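Possible metal-dependent hydrolase (Veillonella parvula, PDB 3RPC) probably catalyses the hydrolysis of a still unidentified substrate at a two-zinc centre, as a member of the metallo-beta-lactamase superfamily. Local coordinates at residues A[78-83]-A[103-108]; A[131-137]-A[199-204]. One frame throughout, in Å; residues are numbered along the deposited sequence.

Contact 1. Residues A[78-83]-A[103-108]; sequences WDDTAI and ITSQGF
Trp78 and Gln106 meet through one hydrogen bond: the indole NE1 donates to Gln106 OE1 over 2.9 Å. At 164° the bond is nearly straight. The acceptor lies in the indole plane, the donor in the carbonyl plane on a lone pair, and the amide is tilted only modestly against the ring. Ile103 covers one indole face, with CD1 4.1 Å from the centroid of the Trp78 five-membered ring in a CH-pi contact. Beside NE1, the benzo edge of Trp78 (CZ2 and CH2) points toward the face of Phe108 in an offset edge-to-face pair, planes at 60°. Ile83 crosses the Gln106 chain at about a right angle and lays CD1 3.5 Å from Gln106 NE2, while its CG2 reaches the Phe108 ring.

Trp78 is put there by its first torsion, which sets CG anti to the backbone N (chi1 -177°). Asp79 then N-caps helix 80-85, its OD1 accepting from Ala82 N and also from Leu30 N. Lys88 NZ ties the two segments together through Ile83 O and Gln106 O. Tryptophan suits this buried place by its broad apolar surface, and glutamine by satisfying the indole N-H without bringing in a charge.

Contact 2. Residues A[131-137]-A[199-204]; sequences SHGTVEM and FEDSII. With ZN (zinc ion), chain E.
His132 stands between a zinc ion and the backbone of Ile203, using the two nitrogens of its ring. NE2 binds the metal at 2.1 Å, and ND1 donates to Ile203 O over 2.9 Å. That oxygen lies close to the imidazole plane, although the donor stands 44° out of the carbonyl plane and meets no lone pair directly. Held at both nitrogens, the ring can hardly turn, and the bond is consistent with the proton on ND1 and the NE2 lone pair facing the metal. Ile203 CD1 and Ile204 CG2 each approach His132 CE1, giving this second-shell bond an apolar surround. Ile203 is branched enough to serve two neighbours: its CG2 turns instead to Met137, a selenomethionine, 3.6 Å from SE, and the two side chains cross at about a right angle. Extended beyond CG, Met137 slides past Phe199 in the opposite direction and brings its CE to 3.9 Å from Phe199 CB. Thr134 holds OG1 between its backbone N and carbonyl carbon (chi1 61°), where it N-caps the helix by a weak bond from Met137 N and shares a water with Asp201 OD2. Gly133, with a positive phi of 151°, lets the chain turn close to Ile203, their CA atoms 3.9 Å apart.

His72, His74 and Asp168 complete the metal site with a water. While Ser131 and Val135 pack on Ser173 of the second subunit, the contact joins the start of helix 135-138 to the loop between strand 186-190 and helix 207-216.

Overall arrangement
Both contacts lie within the metallo-beta-lactamase domain but share no helix or strand, their centres 27 Å apart and their nearest atoms about 11 Å. Contact 1 is the more buried: it joins helices 80-85 and 97-105, and its side chains rest on strands 92-94 and 111-113 of one sheet. Contact 2 is partly buried, running from the zinc centre to an exposed rim where acidic side chains and a water take part. Aromatic packing round a neutral amide gives way to a metal-bound imidazole steadied by a backbone carbonyl. Contact 1 binds no metal itself, yet Trp78 follows directly on His77, a ligand of the second zinc ion.

Contact 1. Residues A[78-83]-A[103-108]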
loop_
_atom_site.group_PDB
_atom_site.type_symbol
_atom_site.label_atom_id
_atom_site.label_comp_id
_atom_site.label_asym_id
_atom_site.label_seq_id
_atom_site.Cartn_x
_atom_site.Cartn_y
_atom_site.Cartn_z
ATOM N N TRP A 78 -10.449 -3.311 -18.186
ATOM C CA TRP A 78 -11.469 -4.349 -18.054
ATOM C C TRP A 78 -12.768 -3.781 -18.598
ATOM O O TRP A 78 -13.373 -2.896 -17.986
ATOM C CB TRP A 78 -11.651 -4.758 -16.583
ATOM C CG TRP A 78 -12.644 -5.869 -16.366
ATOM C CD1 TRP A 78 -13.865 -5.775 -15.761
ATOM C CD2 TRP A 78 -12.489 -7.236 -16.750
ATOM N NE1 TRP A 78 -14.484 -7.007 -15.750
ATOM C CE2 TRP A 78 -13.658 -7.920 -16.354
ATOM C CE3 TRP A 78 -11.476 -7.946 -17.402
ATOM C CZ2 TRP A 78 -13.837 -9.287 -16.586
ATOM C CZ3 TRP A 78 -11.654 -9.298 -17.635
ATOM C CH2 TRP A 78 -12.829 -9.955 -17.226
ATOM N N ASP A 79 -13.189 -4.248 -19.766
ATOM C CA ASP A 79 -14.357 -3.632 -20.395
ATOM C C ASP A 79 -15.409 -4.651 -20.818
ATOM O O ASP A 79 -15.184 -5.864 -20.730
ATOM C CB ASP A 79 -13.953 -2.711 -21.565
ATOM C CG ASP A 79 -13.495 -3.470 -22.799
ATOM O OD1 ASP A 79 -13.015 -4.623 -22.680
ATOM O OD2 ASP A 79 -13.598 -2.879 -23.901
ATOM N N ASP A 80 -16.561 -4.146 -21.253
ATOM C CA ASP A 80 -17.658 -5.009 -21.684
ATOM C C ASP A 80 -17.233 -5.979 -22.779
ATOM O O ASP A 80 -17.625 -7.144 -22.763
ATOM C CB ASP A 80 -18.849 -4.173 -22.151
ATOM C CG ASP A 80 -19.675 -3.640 -20.996
ATOM O OD1 ASP A 80 -19.508 -4.145 -19.864
ATOM O OD2 ASP A 80 -20.500 -2.727 -21.222
ATOM N N THR A 81 -16.419 -5.509 -23.713
ATOM C CA THR A 81 -15.966 -6.384 -24.787
ATOM C C THR A 81 -15.192 -7.563 -24.215
ATOM O O THR A 81 -15.403 -8.706 -24.615
ATOM C CB THR A 81 -15.113 -5.639 -25.808
ATOM O OG1 THR A 81 -15.870 -4.548 -26.351
ATOM C CG2 THR A 81 -14.683 -6.582 -26.924
ATOM N N ALA A 82 -14.306 -7.287 -23.262
ATOM C CA ALA A 82 -13.577 -8.357 -22.596
ATOM C C ALA A 82 -14.526 -9.298 -21.869
ATOM O O ALA A 82 -14.412 -10.512 -21.981
ATOM C CB ALA A 82 -12.557 -7.775 -21.626
ATOM N N ILE A 83 -15.456 -8.730 -21.107
ATOM C CA ILE A 83 -16.408 -9.539 -20.346
ATOM C C ILE A 83 -17.148 -10.518 -21.255
ATOM O O ILE A 83 -17.367 -11.680 -20.892
ATOM C CB ILE A 83 -17.412 -8.650 -19.594
ATOM C CG1 ILE A 83 -16.712 -7.934 -18.433
ATOM C CG2 ILE A 83 -18.591 -9.479 -19.070
ATOM C CD1 ILE A 83 -17.376 -6.631 -18.046
ATOM N N ILE A 103 -16.493 -9.189 -10.908
ATOM C CA ILE A 103 -16.204 -10.075 -12.033
ATOM C C ILE A 103 -16.986 -11.397 -11.951
ATOM O O ILE A 103 -17.431 -11.924 -12.972
ATOM C CB ILE A 103 -14.675 -10.255 -12.218
ATOM C CG1 ILE A 103 -14.072 -8.914 -12.663
ATOM C CG2 ILE A 103 -14.374 -11.355 -13.235
ATOM C CD1 ILE A 103 -12.552 -8.904 -12.789
ATOM N N THR A 104 -17.170 -11.910 -10.739
ATOM C CA THR A 104 -18.060 -13.046 -10.514
ATOM C C THR A 104 -19.478 -12.726 -10.985
ATOM O O THR A 104 -20.141 -13.568 -11.599
ATOM C CB THR A 104 -18.136 -13.418 -9.027
ATOM O OG1 THR A 104 -16.846 -13.846 -8.567
ATOM C CG2 THR A 104 -19.147 -14.554 -8.823
ATOM N N SER A 105 -19.951 -11.517 -10.688
ATOM C CA SER A 105 -21.310 -11.139 -11.080
ATOM C C SER A 105 -21.428 -11.057 -12.601
ATOM O O SER A 105 -22.529 -11.061 -13.153
ATOM C CB SER A 105 -21.736 -9.810 -10.450
ATOM O OG SER A 105 -21.122 -8.694 -11.091
ATOM N N GLN A 106 -20.278 -10.973 -13.267
ATOM C CA GLN A 106 -20.227 -10.880 -14.719
ATOM C C GLN A 106 -20.113 -12.259 -15.377
ATOM O O GLN A 106 -19.958 -12.366 -16.593
ATOM C CB GLN A 106 -19.097 -9.929 -15.147
ATOM C CG GLN A 106 -19.372 -8.478 -14.730
ATOM C CD GLN A 106 -18.158 -7.560 -14.800
ATOM O OE1 GLN A 106 -17.014 -8.011 -14.879
ATOM N NE2 GLN A 106 -18.410 -6.256 -14.770
ATOM N N GLY A 107 -20.204 -13.314 -14.569
ATOM C CA GLY A 107 -20.315 -14.662 -15.103
ATOM C C GLY A 107 -19.066 -15.514 -14.992
ATOM O O GLY A 107 -19.074 -16.681 -15.360
ATOM N N PHE A 108 -17.980 -14.937 -14.489
ATOM C CA PHE A 108 -16.729 -15.682 -14.361
ATOM C C PHE A 108 -16.734 -16.577 -13.122
ATOM O O PHE A 108 -17.009 -16.121 -12.017
ATOM C CB PHE A 108 -15.536 -14.708 -14.413
ATOM C CG PHE A 108 -15.400 -14.040 -15.754
ATOM C CD1 PHE A 108 -14.652 -14.630 -16.763
ATOM C CD2 PHE A 108 -16.075 -12.856 -16.036
ATOM C CE1 PHE A 108 -14.560 -14.043 -18.016
ATOM C CE2 PHE A 108 -15.989 -12.269 -17.293
ATOM C CZ PHE A 108 -15.229 -12.861 -18.279
#

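Contact 2. Residues A[131-137]-A[199-204]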
loop_
_atom_site.group_PDB
_atom_site.type_symbol
_atom_site.label_atom_id
_atom_site.label_comp_id
_atom_site.label_asym_id
_atom_site.label_seq_id
_atom_site.Cartn_x
_atom_site.Cartn_y
_atom_site.Cartn_z
ATOM N N SER A 131 -0.331 3.617 -5.784
ATOM C CA SER A 131 -1.254 4.732 -5.607
ATOM C C SER A 131 -1.545 5.328 -6.970
ATOM O O SER A 131 -0.635 5.815 -7.641
ATOM C CB SER A 131 -0.647 5.797 -4.700
ATOM O OG SER A 131 -0.342 5.234 -3.438
ATOM N N HIS A 132 -2.809 5.277 -7.376
ATOM C CA HIS A 132 -3.237 5.704 -8.712
ATOM C C HIS A 132 -3.466 7.220 -8.721
ATOM O O HIS A 132 -4.535 7.693 -9.120
ATOM C CB HIS A 132 -4.538 4.941 -9.047
ATOM C CG HIS A 132 -4.874 4.842 -10.510
ATOM N ND1 HIS A 132 -4.218 5.540 -11.503
ATOM C CD2 HIS A 132 -5.826 4.109 -11.135
ATOM C CE1 HIS A 132 -4.752 5.240 -12.676
ATOM N NE2 HIS A 132 -5.733 4.376 -12.479
ATOM N N GLY A 133 -2.456 7.972 -8.275
ATOM C CA GLY A 133 -2.560 9.412 -8.097
ATOM C C GLY A 133 -1.643 9.898 -6.989
ATOM O O GLY A 133 -1.155 9.108 -6.183
ATOM N N THR A 134 -1.390 11.206 -6.961
ATOM C CA THR A 134 -0.571 11.797 -5.914
ATOM C C THR A 134 -1.378 11.975 -4.635
ATOM O O THR A 134 -2.604 11.856 -4.632
ATOM C CB THR A 134 -0.088 13.185 -6.335
ATOM O OG1 THR A 134 -1.230 14.016 -6.551
ATOM C CG2 THR A 134 0.727 13.096 -7.613
ATOM N N VAL A 135 -0.681 12.294 -3.547
ATOM C CA VAL A 135 -1.339 12.534 -2.266
ATOM C C VAL A 135 -2.389 13.629 -2.376
ATOM O O VAL A 135 -3.508 13.479 -1.875
ATOM C CB VAL A 135 -0.331 12.899 -1.166
ATOM C CG1 VAL A 135 -1.052 13.358 0.099
ATOM C CG2 VAL A 135 0.567 11.725 -0.871
ATOM N N GLU A 136 -2.031 14.724 -3.043
ATOM C CA GLU A 136 -2.961 15.825 -3.273
ATOM C C GLU A 136 -4.233 15.377 -3.991
ATOM O O GLU A 136 -5.334 15.828 -3.676
ATOM C CB GLU A 136 -2.283 16.952 -4.062
ATOM C CG GLU A 136 -3.267 17.793 -4.864
ATOM C CD GLU A 136 -2.729 19.163 -5.225
ATOM O OE1 GLU A 136 -1.503 19.377 -5.109
ATOM O OE2 GLU A 136 -3.540 20.030 -5.619
HETATM N N MSE A 137 -4.093 14.480 -4.961
HETATM C CA MSE A 137 -5.269 13.989 -5.665
HETATM C C MSE A 137 -6.147 13.135 -4.766
HETATM O O MSE A 137 -7.374 13.186 -4.857
HETATM C CB MSE A 137 -4.870 13.183 -6.896
HETATM C CG MSE A 137 -4.122 13.986 -7.926
HETATM SE SE MSE A 137 -3.697 12.803 -9.403
HETATM C CE MSE A 137 -2.954 14.114 -10.633
ATOM N N PHE A 199 -5.235 19.622 -12.600
ATOM C CA PHE A 199 -4.164 19.031 -11.787
ATOM C C PHE A 199 -2.869 18.897 -12.589
ATOM O O PHE A 199 -2.895 18.486 -13.742
ATOM C CB PHE A 199 -4.573 17.657 -11.236
ATOM C CG PHE A 199 -5.710 17.707 -10.251
ATOM C CD1 PHE A 199 -7.025 17.779 -10.689
ATOM C CD2 PHE A 199 -5.457 17.684 -8.887
ATOM C CE1 PHE A 199 -8.072 17.831 -9.777
ATOM C CE2 PHE A 199 -6.497 17.731 -7.968
ATOM C CZ PHE A 199 -7.803 17.807 -8.411
ATOM N N GLU A 200 -1.741 19.223 -11.964
ATOM C CA GLU A 200 -0.442 19.307 -12.645
ATOM C C GLU A 200 0.268 17.985 -12.943
ATOM O O GLU A 200 0.998 17.865 -13.935
ATOM C CB GLU A 200 0.515 20.163 -11.809
ATOM C CG GLU A 200 0.059 21.585 -11.586
ATOM C CD GLU A 200 1.186 22.470 -11.083
ATOM O OE1 GLU A 200 2.296 21.939 -10.871
ATOM O OE2 GLU A 200 0.961 23.689 -10.907
ATOM N N ASP A 201 0.100 17.012 -12.061
ATOM C CA ASP A 201 0.859 15.769 -12.157
ATOM C C ASP A 201 0.055 14.686 -12.881
ATOM O O ASP A 201 -0.752 15.001 -13.744
ATOM C CB ASP A 201 1.297 15.327 -10.764
ATOM C CG ASP A 201 2.262 16.311 -10.132
ATOM O OD1 ASP A 201 3.218 16.707 -10.830
ATOM O OD2 ASP A 201 2.054 16.703 -8.958
ATOM N N SER A 202 0.274 13.423 -12.545
ATOM C CA SER A 202 -0.414 12.340 -13.252
ATOM C C SER A 202 -0.953 11.290 -12.289
ATOM O O SER A 202 -0.485 11.161 -11.159
ATOM C CB SER A 202 0.537 11.696 -14.265
ATOM O OG SER A 202 -0.040 10.573 -14.920
ATOM N N ILE A 203 -1.947 10.541 -12.742
ATOM C CA ILE A 203 -2.411 9.373 -12.002
ATOM C C ILE A 203 -1.597 8.113 -12.281
ATOM O O ILE A 203 -1.806 7.092 -11.629
ATOM C CB ILE A 203 -3.891 9.080 -12.282
ATOM C CG1 ILE A 203 -4.110 8.846 -13.785
ATOM C CG2 ILE A 203 -4.759 10.225 -11.755
ATOM C CD1 ILE A 203 -5.530 8.394 -14.151
ATOM N N ILE A 204 -0.708 8.158 -13.272
ATOM C CA ILE A 204 0.196 7.042 -13.528
ATOM C C ILE A 204 1.598 7.598 -13.747
ATOM O O ILE A 204 1.892 8.718 -13.330
ATOM C CB ILE A 204 -0.253 6.138 -14.715
ATOM C CG1 ILE A 204 -0.408 6.934 -16.015
ATOM C CG2 ILE A 204 -1.584 5.449 -14.383
ATOM C CD1 ILE A 204 -0.704 6.059 -17.262
HETATM ZN ZN ZN E . -6.620 2.993 -13.853
HETATM O O HOH W 1 -0.166 16.427 -7.357
HETATM O O HOH W 2 -7.074 3.408 -15.759
#